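Local coordinates for putative metal binding protein (Coccidioides immitis, PDB 3CVG) that is a putative metal-binding protein with the two-lobed fold of the periplasmic binding protein superfamily, and probably captures a small ligand between its lobes, at residues 59-62 against 68-71; 98-103 against 253-258; 170-173 against 179-182; 198-203 against 220-225; 267-272 against 279-284. All coordinates share one frame; numbering follows the deposited sequence.

Interaction 1. Residues 59-62 against 68-71; sequences YKSD and NYLK
The ring of Tyr69 overlaps Ser61 with its CD2-CE2 side, so that an aromatic side chain from a helix rests against the residue that follows the strand, where the chain turns into that helix. The nearest approach is Ser61 CB to Tyr69 CE2, 3.6 Å, and the hydroxyl lies almost as near, with Ser61 OG 3.7 Å from Tyr69 CE2. Tyr59, two residues back on the same side of the chain, adds a looser apolar touch from its CB to Tyr69 CE2 at 4.3 Å. Ser61 CB, like CB of Tyr59, comes in obliquely to the ring.

The first torsion of Tyr69 sets CG anti to its own carbonyl carbon (chi1 -74°), which carries the ring from the helix across to the strand. Its hydroxyl then reaches a water that bridges the two segments: the water lies 2.9 Å from Tyr69 OH and donates to Lys60 O at 2.8 Å. The polar end of the ring is thereby tied to the strand backbone, although no direct hydrogen bond joins the segments.

Ser61 OG, placed between the backbone N and the carbonyl carbon (chi1 53°), hydrogen-bonds to Thr66 in the first turns of the helix. Asp62 is the N-cap, its OD1 accepting from the backbone N of Val65. The contact lies where helix 63-71 packs back against the end of strand 55-60, a strand-turn-helix unit. That strand pairs in parallel with strand 20-26, through backbone bonds from Tyr59 and Ser61 to Asn26, while Val75, in the loop after the helix, touches both tyrosines.

Interaction 2. Residues 98-103 against 253-258; sequences PSYYAF and EFAKWL
A helix-on-sheet interface, in what is probably one lobe of a two-lobed binding protein, is built here from two small apolar contacts, in which Tyr100 and Ala102 of strand 100-111 meet Ala255 and Leu258, one helical turn apart on helix 248-259. The first is a CH-pi contact. The methyl of Ala255 sits over one face of the Tyr100 ring, with Ala255 CB 3.8 Å from the centroid and 23° off the normal. It is displaced toward the CE2 side, where Ala255 CB and Tyr100 CE2 are 3.5 Å apart. Pro98 O lies over the opposite face of the ring, also toward the rim, so the ring lies between its own chain and the helix.

The second contact is methyl to methyl, Ala102 CB to Leu258 CD2 at 3.6 Å. Leu258 has CG anti to its backbone N (chi1 179°), and it is the CD2 branch that reaches the strand. The small alanines, one on each partner, are consistent with the close approach: the CA atoms of Ala102 and Leu258 are 6.7 Å apart.

No hydrogen bond crosses directly, but Tyr100 OH bonds to Lys252, and Gln265 bridges Ala102 O and Leu258 O. The strand has a classic beta bulge at Ala102 and Phe103, both facing Ala237 of strand 234-241. On other sides of helix 248-259, Leu258 meets Leu38 of helix 34-47 and Phe254 lies against strand 20-26.

Interaction 3. Residues 170-173 against 179-182; sequences VPWA and WYHQ
Pro171 CB lies over one face of the Tyr180 ring, 3.9 Å from its centroid, in a CH-pi contact 28° off the normal; the nearest ring atom to Pro171 CB is Tyr180 CD1 at 3.5 Å. Tyr180 presents this face because its CG is anti to the backbone N (chi1 -172°), turning the ring toward the turn.

Between aromatic groups, the six-membered ring of Trp172 meets the Tyr180 ring obliquely, with planes at 51° and centroids 5.6 Å apart. The CE3-CZ3 side of Trp172 does the touching, with Trp172 CE3 3.5 Å from Tyr180 OH and almost as near to Tyr180 CZ. A looser apolar contact joins Pro171 CG to Trp179 CH2 at 4.1 Å.

Polar bonds lie within the turn or lead outside the pair. Ala173 N donates to Val170 O, closing a type I beta turn. The buried Tyr180 OH bonds to Glu160 and Ser149, which fixes the outer end of the ring, and Trp179 NE1 bonds to Glu137.

In what is probably the second lobe, strand 180-182 runs parallel to strand 147-149, while the turn 170-173 packs on Tyr180 and leans on helix 155-166, where Trp164 touches Pro171 and both Trp179 and Tyr180.

Interaction 4. Residues 198-203 against 220-225; sequences REYTIT and VIYKKG
Two tyrosine rings account for this whole contact, although their strands are not paired with each other: the closest CA atoms, those of Tyr200 and Val220, are 9.3 Å apart. Tyr200 and Tyr222 bridge the gap. Their nearest ring atoms are Tyr200 CE1 and Tyr222 CE2, 3.7 Å apart, with Tyr222 CD2 close behind at 4.0 Å from Tyr200 CE1. The CD1-CE1 side of one ring thus meets the CD2-CE2 side of the other.

The rings are neither stacked nor edge-to-face. Their planes are inclined by 38°, with centroids 5.6 Å apart, while the side chains as a whole run across each other at about a right angle. Both have CG anti to the carbonyl carbon (chi1 -67° for Tyr200 and -69° for Tyr222), which swings each ring off its strand toward the other. Val220 CG1 lies 3.6 Å above one face of the Tyr222 ring, adding apolar cover from its own strand.

The hydroxyls of this buried pair are satisfied beyond it: Tyr222 OH bonds to Pro112 O, and Tyr200 OH to Asn115 and the backbone N of Ala117. Both rings are therefore held at their far ends by the chain that follows strand 100-111. That strand pairs antiparallel with both 200-204 and 220-224, and a classic beta bulge places Tyr222 and Lys223 opposite its Leu109. Met132 of helix 125-138 also packs on Tyr200.

Interaction 5. Residues 267-272 against 279-284; sequences VIEGFK and YSPAPY
Glu269 crosses the ring of Pro281, and its side chain can be followed outward against a single atom, Pro281 CG. At the start Glu269 CB is 4.0 Å from Pro281 CG, and Glu269 CG keeps the same spacing. The approach then tightens: Glu269 CD is 3.8 Å from that ring carbon and Glu269 OE2 3.4 Å. Having CG anti to the backbone N (chi1 -165°) sends the chain past the proline, and a slight bend at chi2 (148°) leaves OE2 nearest to Pro281 CG. The two side chains meet at about a right angle.

Farther inward, Ile268 uses its CG2 branch, which meets Tyr279 CB at 4.1 Å and also approaches the backbone of Ser280 and Pro281. Phe271 touches Tyr279 loosely, with Tyr279 CE1 at the edge of the phenylalanine ring, near its plane, 4.4 Å from Phe271 CD2.

A water bridges the two backbones. It accepts from Tyr279 N at 2.7 Å and lies within bonding distance of both Ile268 O and Phe271 O, to which it can donate. Tyr279 OH bonds to Ser32, and its ring meets Phe103 of strand 100-111, with Leu34 of helix 34-47 touching both Phe271 and Tyr279, probably all within one lobe.

With no direct hydrogen bond between the segments, the end of helix 264-269 is joined to strand 276-281 by apolar contact and by this water. It probably links carbonyls at and just after the helix end to the N-H of Tyr279, while toward Pro281 the Glu269 carboxylate offers van der Waals contact at the exposed margin.

Interactions 2, 3 and 4 are buried, whereas interactions 1 and 5 are partly buried and use water to join backbone or hydroxyl groups. None has a direct hydrogen bond between its segments. Interactions 2 and 5 share one side of the molecule: they touch, with Ala102 O 3.3 Å from Ile268 CD1, and strands 100-111 and 276-281 are neighbours. Interactions 3 and 4 meet at a probable hydrogen bond from His181 to Glu199 and are richest in aromatic pairs. Strand 100-111 runs from interaction 2 to the strands of interaction 4, about 31 Å away between centres, consistent with a two-lobed binding protein whose lobes are joined by long strands.

Interaction 1. Residues 59-62 against 68-71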
# COMPACT_ATOMS: atom_id res chain seq x y z
N TYR A 59 13.89 -6.75 3.75
CA TYR A 59 14.32 -6.46 2.38
C TYR A 59 13.24 -5.63 1.70
O TYR A 59 12.07 -6.02 1.67
CB TYR A 59 14.53 -7.76 1.60
CG TYR A 59 15.83 -8.45 1.92
CD1 TYR A 59 16.99 -8.14 1.21
CD2 TYR A 59 15.91 -9.39 2.94
CE1 TYR A 59 18.20 -8.77 1.51
CE2 TYR A 59 17.11 -10.02 3.24
CZ TYR A 59 18.25 -9.70 2.53
OH TYR A 59 19.43 -10.33 2.83
N LYS A 60 13.63 -4.47 1.17
CA LYS A 60 12.69 -3.57 0.51
C LYS A 60 12.38 -4.05 -0.90
O LYS A 60 13.28 -4.15 -1.74
CB LYS A 60 13.27 -2.16 0.46
CG LYS A 60 12.33 -1.11 -0.08
CD LYS A 60 12.93 0.28 0.10
CE LYS A 60 11.92 1.37 -0.24
NZ LYS A 60 12.45 2.73 0.06
N SER A 61 11.11 -4.33 -1.16
CA SER A 61 10.70 -4.81 -2.48
C SER A 61 9.20 -4.69 -2.71
O SER A 61 8.40 -4.87 -1.78
CB SER A 61 11.13 -6.27 -2.64
OG SER A 61 10.66 -7.06 -1.57
N ASP A 62 8.81 -4.38 -3.94
CA ASP A 62 7.40 -4.28 -4.26
C ASP A 62 6.86 -5.70 -4.31
O ASP A 62 7.63 -6.65 -4.17
CB ASP A 62 7.18 -3.54 -5.60
CG ASP A 62 7.65 -4.35 -6.81
OD1 ASP A 62 8.17 -5.47 -6.64
OD2 ASP A 62 7.49 -3.84 -7.93
N ASN A 68 9.46 -12.75 -6.09
CA ASN A 68 10.64 -13.22 -6.80
C ASN A 68 11.69 -13.67 -5.78
O ASN A 68 12.40 -14.66 -5.99
CB ASN A 68 11.24 -12.12 -7.69
CG ASN A 68 10.41 -11.84 -8.92
OD1 ASN A 68 9.87 -12.75 -9.54
ND2 ASN A 68 10.30 -10.57 -9.28
N TYR A 69 11.77 -12.92 -4.67
CA TYR A 69 12.71 -13.25 -3.60
C TYR A 69 12.31 -14.57 -2.95
O TYR A 69 13.16 -15.42 -2.68
CB TYR A 69 12.73 -12.15 -2.53
CG TYR A 69 13.45 -10.89 -2.93
CD1 TYR A 69 14.37 -10.88 -3.98
CD2 TYR A 69 13.25 -9.71 -2.22
CE1 TYR A 69 15.07 -9.73 -4.31
CE2 TYR A 69 13.95 -8.55 -2.54
CZ TYR A 69 14.85 -8.57 -3.59
OH TYR A 69 15.55 -7.43 -3.90
N LEU A 70 11.02 -14.73 -2.67
CA LEU A 70 10.54 -15.96 -2.05
C LEU A 70 10.87 -17.13 -2.96
O LEU A 70 11.19 -18.22 -2.50
CB LEU A 70 9.02 -15.89 -1.83
CG LEU A 70 8.54 -14.85 -0.81
CD1 LEU A 70 7.03 -14.70 -0.91
CD2 LEU A 70 8.95 -15.26 0.60
N LYS A 71 10.80 -16.89 -4.27
CA LYS A 71 11.09 -17.93 -5.24
C LYS A 71 12.56 -18.32 -5.23
O LYS A 71 12.89 -19.50 -5.28
CB LYS A 71 10.71 -17.47 -6.65
CG LYS A 71 10.89 -18.54 -7.71
CD LYS A 71 10.17 -18.16 -8.99
CE LYS A 71 10.13 -19.32 -9.98
NZ LYS A 71 11.49 -19.69 -10.46
O HOH W 1 15.71 -5.44 -1.75

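Interaction 2. Residues 98-103 against 253-258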
# COMPACT_ATOMS: atom_id res chain seq x y z
N PRO A 98 -2.03 -21.62 3.17
CA PRO A 98 -2.63 -20.46 2.51
C PRO A 98 -1.86 -19.19 2.84
O PRO A 98 -0.85 -19.23 3.56
CB PRO A 98 -4.02 -20.43 3.12
CG PRO A 98 -3.71 -20.72 4.57
CD PRO A 98 -2.69 -21.87 4.48
N SER A 99 -2.34 -18.07 2.31
CA SER A 99 -1.73 -16.78 2.59
C SER A 99 -2.33 -16.36 3.93
O SER A 99 -3.31 -16.96 4.37
CB SER A 99 -2.10 -15.75 1.52
OG SER A 99 -3.47 -15.42 1.59
N TYR A 100 -1.75 -15.35 4.56
CA TYR A 100 -2.24 -14.87 5.85
C TYR A 100 -2.62 -13.39 5.78
O TYR A 100 -1.78 -12.55 5.46
CB TYR A 100 -1.15 -15.06 6.92
CG TYR A 100 -0.69 -16.49 7.07
CD1 TYR A 100 -1.41 -17.40 7.86
CD2 TYR A 100 0.45 -16.95 6.42
CE1 TYR A 100 -1.00 -18.73 7.98
CE2 TYR A 100 0.87 -18.27 6.53
CZ TYR A 100 0.14 -19.15 7.32
OH TYR A 100 0.54 -20.46 7.43
N TYR A 101 -3.88 -13.08 6.07
CA TYR A 101 -4.35 -11.70 6.05
C TYR A 101 -3.67 -11.01 7.22
O TYR A 101 -3.92 -11.36 8.37
CB TYR A 101 -5.87 -11.64 6.22
CG TYR A 101 -6.55 -10.47 5.54
CD1 TYR A 101 -5.96 -9.20 5.50
CD2 TYR A 101 -7.81 -10.62 4.94
CE1 TYR A 101 -6.60 -8.11 4.89
CE2 TYR A 101 -8.46 -9.54 4.33
CZ TYR A 101 -7.85 -8.29 4.31
OH TYR A 101 -8.48 -7.23 3.69
N ALA A 102 -2.82 -10.03 6.94
CA ALA A 102 -2.06 -9.32 7.98
C ALA A 102 -2.70 -8.03 8.50
O ALA A 102 -2.86 -7.85 9.71
CB ALA A 102 -0.65 -9.03 7.48
N PHE A 103 -3.03 -7.12 7.59
CA PHE A 103 -3.64 -5.86 7.98
C PHE A 103 -4.30 -5.18 6.79
O PHE A 103 -4.18 -5.65 5.65
CB PHE A 103 -2.60 -4.94 8.65
CG PHE A 103 -1.46 -4.55 7.76
CD1 PHE A 103 -1.56 -3.46 6.90
CD2 PHE A 103 -0.26 -5.26 7.80
CE1 PHE A 103 -0.49 -3.08 6.09
CE2 PHE A 103 0.82 -4.89 6.99
CZ PHE A 103 0.70 -3.80 6.14
N GLU A 253 6.25 -19.70 12.40
CA GLU A 253 6.03 -19.09 13.72
C GLU A 253 5.58 -17.65 13.55
O GLU A 253 4.61 -17.22 14.17
CB GLU A 253 7.32 -19.12 14.54
CG GLU A 253 7.71 -20.50 15.04
CD GLU A 253 6.79 -21.00 16.13
OE1 GLU A 253 6.72 -20.36 17.20
OE2 GLU A 253 6.13 -22.04 15.91
N PHE A 254 6.31 -16.90 12.72
CA PHE A 254 5.97 -15.51 12.49
C PHE A 254 4.56 -15.41 11.90
O PHE A 254 3.75 -14.60 12.35
CB PHE A 254 6.97 -14.86 11.53
CG PHE A 254 6.70 -13.40 11.29
CD1 PHE A 254 6.74 -12.49 12.34
CD2 PHE A 254 6.37 -12.93 10.02
CE1 PHE A 254 6.46 -11.14 12.15
CE2 PHE A 254 6.09 -11.58 9.81
CZ PHE A 254 6.14 -10.69 10.88
N ALA A 255 4.28 -16.23 10.90
CA ALA A 255 2.97 -16.22 10.26
C ALA A 255 1.86 -16.37 11.31
O ALA A 255 0.95 -15.54 11.38
CB ALA A 255 2.87 -17.34 9.23
N LYS A 256 1.95 -17.42 12.12
CA LYS A 256 0.97 -17.69 13.17
C LYS A 256 0.85 -16.53 14.16
O LYS A 256 -0.25 -16.12 14.53
CB LYS A 256 1.36 -18.96 13.94
CG LYS A 256 0.68 -20.23 13.48
CD LYS A 256 -0.81 -20.19 13.81
CE LYS A 256 -1.46 -21.56 13.64
NZ LYS A 256 -2.87 -21.54 14.15
N TRP A 257 1.99 -16.03 14.60
CA TRP A 257 2.03 -14.92 15.55
C TRP A 257 1.37 -13.66 14.98
O TRP A 257 0.57 -12.99 15.64
CB TRP A 257 3.48 -14.61 15.93
CG TRP A 257 3.61 -13.42 16.82
CD1 TRP A 257 3.50 -13.40 18.18
CD2 TRP A 257 3.83 -12.07 16.41
NE1 TRP A 257 3.64 -12.11 18.64
CE2 TRP A 257 3.84 -11.27 17.57
CE3 TRP A 257 4.03 -11.45 15.16
CZ2 TRP A 257 4.03 -9.88 17.54
CZ3 TRP A 257 4.21 -10.07 15.12
CH2 TRP A 257 4.22 -9.30 16.31
N LEU A 258 1.73 -13.33 13.74
CA LEU A 258 1.19 -12.15 13.07
C LEU A 258 -0.33 -12.03 13.08
O LEU A 258 -0.86 -10.94 13.28
CB LEU A 258 1.68 -12.13 11.62
CG LEU A 258 1.19 -10.96 10.76
CD1 LEU A 258 1.74 -9.64 11.32
CD2 LEU A 258 1.64 -11.16 9.34

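Interaction 3. Residues 170-173 against 179-182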
# COMPACT_ATOMS: atom_id res chain seq x y z
N VAL A 170 -7.74 4.76 -21.07
CA VAL A 170 -6.33 4.36 -21.04
C VAL A 170 -5.55 5.64 -21.30
O VAL A 170 -5.05 5.87 -22.40
CB VAL A 170 -6.00 3.33 -22.16
CG1 VAL A 170 -4.63 2.70 -21.87
CG2 VAL A 170 -7.08 2.25 -22.26
N PRO A 171 -5.42 6.50 -20.27
CA PRO A 171 -4.70 7.79 -20.35
C PRO A 171 -3.27 7.75 -20.87
O PRO A 171 -2.83 8.68 -21.55
CB PRO A 171 -4.76 8.31 -18.92
CG PRO A 171 -5.97 7.65 -18.35
CD PRO A 171 -5.89 6.26 -18.90
N TRP A 172 -2.55 6.68 -20.54
CA TRP A 172 -1.15 6.54 -20.96
C TRP A 172 -0.96 6.06 -22.38
O TRP A 172 0.12 6.24 -22.95
CB TRP A 172 -0.42 5.60 -20.00
CG TRP A 172 -1.13 4.29 -19.83
CD1 TRP A 172 -0.99 3.17 -20.59
CD2 TRP A 172 -2.13 3.99 -18.85
NE1 TRP A 172 -1.84 2.19 -20.15
CE2 TRP A 172 -2.55 2.66 -19.08
CE3 TRP A 172 -2.71 4.71 -17.79
CZ2 TRP A 172 -3.53 2.03 -18.30
CZ3 TRP A 172 -3.68 4.08 -17.01
CH2 TRP A 172 -4.08 2.76 -17.27
N ALA A 173 -1.99 5.43 -22.95
CA ALA A 173 -1.92 4.90 -24.32
C ALA A 173 -1.99 6.02 -25.35
O ALA A 173 -2.49 7.12 -25.04
CB ALA A 173 -3.05 3.90 -24.55
N TRP A 179 -2.92 15.44 -19.65
CA TRP A 179 -3.27 15.77 -18.27
C TRP A 179 -2.89 14.62 -17.31
O TRP A 179 -2.96 14.76 -16.08
CB TRP A 179 -4.76 16.07 -18.14
CG TRP A 179 -5.67 15.09 -18.85
CD1 TRP A 179 -6.17 15.22 -20.11
CD2 TRP A 179 -6.19 13.86 -18.33
NE1 TRP A 179 -6.99 14.15 -20.40
CE2 TRP A 179 -7.01 13.30 -19.33
CE3 TRP A 179 -6.03 13.18 -17.12
CZ2 TRP A 179 -7.69 12.09 -19.15
CZ3 TRP A 179 -6.70 11.97 -16.94
CH2 TRP A 179 -7.52 11.44 -17.95
N TYR A 180 -2.51 13.47 -17.87
CA TYR A 180 -2.10 12.31 -17.07
C TYR A 180 -0.62 12.58 -16.82
O TYR A 180 0.23 12.31 -17.67
CB TYR A 180 -2.30 11.01 -17.86
CG TYR A 180 -2.08 9.74 -17.05
CD1 TYR A 180 -2.98 9.36 -16.05
CD2 TYR A 180 -0.99 8.91 -17.31
CE1 TYR A 180 -2.79 8.17 -15.32
CE2 TYR A 180 -0.80 7.73 -16.59
CZ TYR A 180 -1.70 7.36 -15.60
OH TYR A 180 -1.50 6.18 -14.90
N HIS A 181 -0.35 13.13 -15.64
CA HIS A 181 0.98 13.55 -15.23
C HIS A 181 1.85 12.51 -14.54
O HIS A 181 1.56 12.05 -13.43
CB HIS A 181 0.83 14.77 -14.32
CG HIS A 181 2.14 15.33 -13.82
ND1 HIS A 181 2.23 16.07 -12.66
CD2 HIS A 181 3.39 15.24 -14.31
CE1 HIS A 181 3.49 16.41 -12.46
NE2 HIS A 181 4.22 15.92 -13.45
N GLN A 182 2.94 12.16 -15.22
CA GLN A 182 3.90 11.19 -14.73
C GLN A 182 4.94 11.89 -13.87
O GLN A 182 5.75 12.67 -14.37
CB GLN A 182 4.61 10.50 -15.90
CG GLN A 182 3.73 9.57 -16.72
CD GLN A 182 4.47 8.95 -17.90
OE1 GLN A 182 5.69 8.74 -17.84
NE2 GLN A 182 3.74 8.63 -18.95

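Interaction 4. Residues 198-203 against 220-225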
# COMPACT_ATOMS: atom_id res chain seq x y z
N ARG A 198 -1.45 21.50 -7.69
CA ARG A 198 -2.91 21.53 -7.74
C ARG A 198 -3.48 20.43 -8.64
O ARG A 198 -4.31 20.70 -9.51
CB ARG A 198 -3.41 22.90 -8.21
CG ARG A 198 -3.08 24.04 -7.25
CD ARG A 198 -3.65 25.36 -7.75
NE ARG A 198 -2.94 25.82 -8.93
CZ ARG A 198 -3.37 26.79 -9.73
NH1 ARG A 198 -4.52 27.41 -9.47
NH2 ARG A 198 -2.65 27.15 -10.79
N GLU A 199 -3.04 19.20 -8.42
CA GLU A 199 -3.52 18.07 -9.21
C GLU A 199 -4.17 17.04 -8.30
O GLU A 199 -3.91 16.98 -7.09
CB GLU A 199 -2.36 17.42 -9.96
CG GLU A 199 -1.54 18.38 -10.80
CD GLU A 199 -0.40 17.71 -11.55
OE1 GLU A 199 0.06 16.61 -11.15
OE2 GLU A 199 0.06 18.30 -12.55
N TYR A 200 -5.04 16.22 -8.89
CA TYR A 200 -5.68 15.15 -8.15
C TYR A 200 -4.70 13.99 -8.21
O TYR A 200 -3.87 13.91 -9.13
CB TYR A 200 -6.98 14.72 -8.82
CG TYR A 200 -8.07 15.77 -8.79
CD1 TYR A 200 -9.13 15.68 -7.88
CD2 TYR A 200 -8.08 16.82 -9.71
CE1 TYR A 200 -10.17 16.62 -7.88
CE2 TYR A 200 -9.11 17.76 -9.73
CZ TYR A 200 -10.16 17.65 -8.81
OH TYR A 200 -11.19 18.57 -8.85
N THR A 201 -4.77 13.09 -7.23
CA THR A 201 -3.90 11.93 -7.23
C THR A 201 -4.39 10.89 -6.24
O THR A 201 -5.08 11.22 -5.27
CB THR A 201 -2.45 12.30 -6.86
OG1 THR A 201 -1.60 11.19 -7.15
CG2 THR A 201 -2.33 12.62 -5.36
N ILE A 202 -4.04 9.64 -6.50
CA ILE A 202 -4.38 8.56 -5.58
C ILE A 202 -3.12 8.44 -4.74
O ILE A 202 -2.01 8.40 -5.29
CB ILE A 202 -4.66 7.24 -6.31
CG1 ILE A 202 -6.04 7.31 -6.98
CG2 ILE A 202 -4.58 6.07 -5.34
CD1 ILE A 202 -7.23 7.35 -6.02
N THR A 203 -3.29 8.42 -3.43
CA THR A 203 -2.18 8.31 -2.49
C THR A 203 -2.66 7.36 -1.39
O THR A 203 -3.72 6.75 -1.51
CB THR A 203 -1.81 9.72 -1.90
OG1 THR A 203 -0.67 9.60 -1.04
CG2 THR A 203 -2.98 10.30 -1.11
N VAL A 220 -7.75 18.56 -0.51
CA VAL A 220 -9.01 18.04 -0.00
C VAL A 220 -9.09 16.53 -0.23
O VAL A 220 -8.67 16.04 -1.27
CB VAL A 220 -10.22 18.70 -0.74
CG1 VAL A 220 -11.50 17.97 -0.41
CG2 VAL A 220 -10.33 20.18 -0.36
N ILE A 221 -9.63 15.81 0.75
CA ILE A 221 -9.78 14.36 0.61
C ILE A 221 -11.14 14.12 -0.02
O ILE A 221 -12.16 14.32 0.63
CB ILE A 221 -9.74 13.63 1.99
CG1 ILE A 221 -8.37 13.81 2.63
CG2 ILE A 221 -10.07 12.14 1.82
CD1 ILE A 221 -8.30 13.35 4.09
N TYR A 222 -11.16 13.70 -1.28
CA TYR A 222 -12.42 13.46 -1.96
C TYR A 222 -12.96 12.06 -1.72
O TYR A 222 -14.16 11.82 -1.85
CB TYR A 222 -12.26 13.73 -3.46
CG TYR A 222 -12.07 15.21 -3.75
CD1 TYR A 222 -13.14 16.10 -3.63
CD2 TYR A 222 -10.81 15.72 -4.06
CE1 TYR A 222 -12.96 17.46 -3.80
CE2 TYR A 222 -10.62 17.09 -4.24
CZ TYR A 222 -11.70 17.96 -4.10
OH TYR A 222 -11.53 19.32 -4.23
N LYS A 223 -12.09 11.13 -1.36
CA LYS A 223 -12.52 9.77 -1.09
C LYS A 223 -11.43 9.01 -0.37
O LYS A 223 -10.28 9.00 -0.81
CB LYS A 223 -12.87 9.04 -2.39
CG LYS A 223 -13.47 7.64 -2.19
CD LYS A 223 -14.80 7.69 -1.44
CE LYS A 223 -15.41 6.29 -1.30
NZ LYS A 223 -14.57 5.32 -0.51
N LYS A 224 -11.79 8.39 0.75
CA LYS A 224 -10.87 7.61 1.55
C LYS A 224 -11.40 6.18 1.60
O LYS A 224 -12.60 5.97 1.81
CB LYS A 224 -10.77 8.16 2.98
CG LYS A 224 -9.73 7.46 3.84
CD LYS A 224 -9.82 7.89 5.30
CE LYS A 224 -8.65 7.34 6.11
NZ LYS A 224 -8.71 7.76 7.54
N GLY A 225 -10.52 5.21 1.40
CA GLY A 225 -10.95 3.83 1.42
C GLY A 225 -11.48 3.39 2.78
O GLY A 225 -10.97 3.81 3.82

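Interaction 5. Residues 267-272 against 279-284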
# COMPACT_ATOMS: atom_id res chain seq x y z
N VAL A 267 -0.12 -5.36 17.94
CA VAL A 267 0.91 -4.38 17.57
C VAL A 267 0.42 -3.47 16.44
O VAL A 267 0.74 -2.29 16.42
CB VAL A 267 2.21 -5.08 17.11
CG1 VAL A 267 3.22 -4.03 16.65
CG2 VAL A 267 2.78 -5.91 18.24
N ILE A 268 -0.35 -4.04 15.52
CA ILE A 268 -0.89 -3.26 14.40
C ILE A 268 -1.96 -2.30 14.90
O ILE A 268 -1.97 -1.12 14.53
CB ILE A 268 -1.52 -4.18 13.34
CG1 ILE A 268 -0.44 -5.01 12.65
CG2 ILE A 268 -2.30 -3.36 12.33
CD1 ILE A 268 -0.97 -6.11 11.78
N GLU A 269 -2.85 -2.81 15.74
CA GLU A 269 -3.93 -2.00 16.28
C GLU A 269 -3.39 -0.78 17.05
O GLU A 269 -4.06 0.23 17.17
CB GLU A 269 -4.81 -2.86 17.19
CG GLU A 269 -6.15 -2.26 17.55
CD GLU A 269 -7.22 -3.32 17.75
OE1 GLU A 269 -7.01 -4.22 18.60
OE2 GLU A 269 -8.25 -3.27 17.05
N GLY A 270 -2.16 -0.89 17.54
CA GLY A 270 -1.57 0.20 18.29
C GLY A 270 -0.48 0.98 17.57
O GLY A 270 0.08 1.92 18.13
N PHE A 271 -0.18 0.61 16.32
CA PHE A 271 0.86 1.30 15.57
C PHE A 271 0.33 2.63 15.05
O PHE A 271 -0.60 2.66 14.24
CB PHE A 271 1.34 0.45 14.40
CG PHE A 271 2.51 1.04 13.67
CD1 PHE A 271 3.66 1.39 14.36
CD2 PHE A 271 2.46 1.23 12.29
CE1 PHE A 271 4.76 1.94 13.69
CE2 PHE A 271 3.55 1.77 11.61
CZ PHE A 271 4.69 2.13 12.31
N LYS A 272 0.94 3.72 15.50
CA LYS A 272 0.48 5.04 15.11
C LYS A 272 1.45 5.92 14.35
O LYS A 272 2.66 5.68 14.34
CB LYS A 272 0.04 5.80 16.36
CG LYS A 272 -1.15 5.20 17.07
CD LYS A 272 -1.65 6.17 18.13
CE LYS A 272 -3.09 5.91 18.50
NZ LYS A 272 -3.64 7.03 19.32
N TYR A 279 -2.86 1.60 10.29
CA TYR A 279 -3.54 0.51 9.60
C TYR A 279 -4.66 -0.12 10.43
O TYR A 279 -4.65 -0.05 11.66
CB TYR A 279 -2.56 -0.60 9.25
CG TYR A 279 -1.32 -0.19 8.49
CD1 TYR A 279 -0.06 -0.34 9.05
CD2 TYR A 279 -1.41 0.32 7.20
CE1 TYR A 279 1.10 -0.01 8.34
CE2 TYR A 279 -0.26 0.65 6.47
CZ TYR A 279 0.99 0.48 7.05
OH TYR A 279 2.13 0.78 6.34
N SER A 280 -5.61 -0.74 9.75
CA SER A 280 -6.70 -1.42 10.44
C SER A 280 -6.29 -2.88 10.60
O SER A 280 -5.57 -3.43 9.76
CB SER A 280 -8.00 -1.35 9.63
OG SER A 280 -8.53 -0.04 9.62
N PRO A 281 -6.72 -3.51 11.70
CA PRO A 281 -6.37 -4.91 11.93
C PRO A 281 -7.01 -5.76 10.83
O PRO A 281 -7.95 -5.33 10.17
CB PRO A 281 -6.97 -5.20 13.30
CG PRO A 281 -6.90 -3.85 13.98
CD PRO A 281 -7.35 -2.92 12.89
N ALA A 282 -6.50 -6.97 10.64
CA ALA A 282 -7.07 -7.87 9.64
C ALA A 282 -8.51 -8.15 10.05
O ALA A 282 -8.86 -8.03 11.22
CB ALA A 282 -6.28 -9.16 9.58
N PRO A 283 -9.38 -8.53 9.09
CA PRO A 283 -10.78 -8.82 9.42
C PRO A 283 -10.91 -9.98 10.42
O PRO A 283 -10.04 -10.86 10.47
CB PRO A 283 -11.39 -9.17 8.06
CG PRO A 283 -10.51 -8.44 7.08
CD PRO A 283 -9.14 -8.66 7.64
N TYR A 284 -11.98 -9.98 11.19
CA TYR A 284 -12.24 -11.04 12.17
C TYR A 284 -12.16 -12.42 11.53
O TYR A 284 -12.69 -12.64 10.45
CB TYR A 284 -13.64 -10.87 12.78
CG TYR A 284 -14.05 -11.99 13.72
CD1 TYR A 284 -13.82 -11.88 15.10
CD2 TYR A 284 -14.64 -13.15 13.24
CE1 TYR A 284 -14.17 -12.92 15.96
CE2 TYR A 284 -15.00 -14.19 14.09
CZ TYR A 284 -14.76 -14.06 15.45
OH TYR A 284 -15.11 -15.09 16.30
O HOH W 2 -1.70 0.73 12.62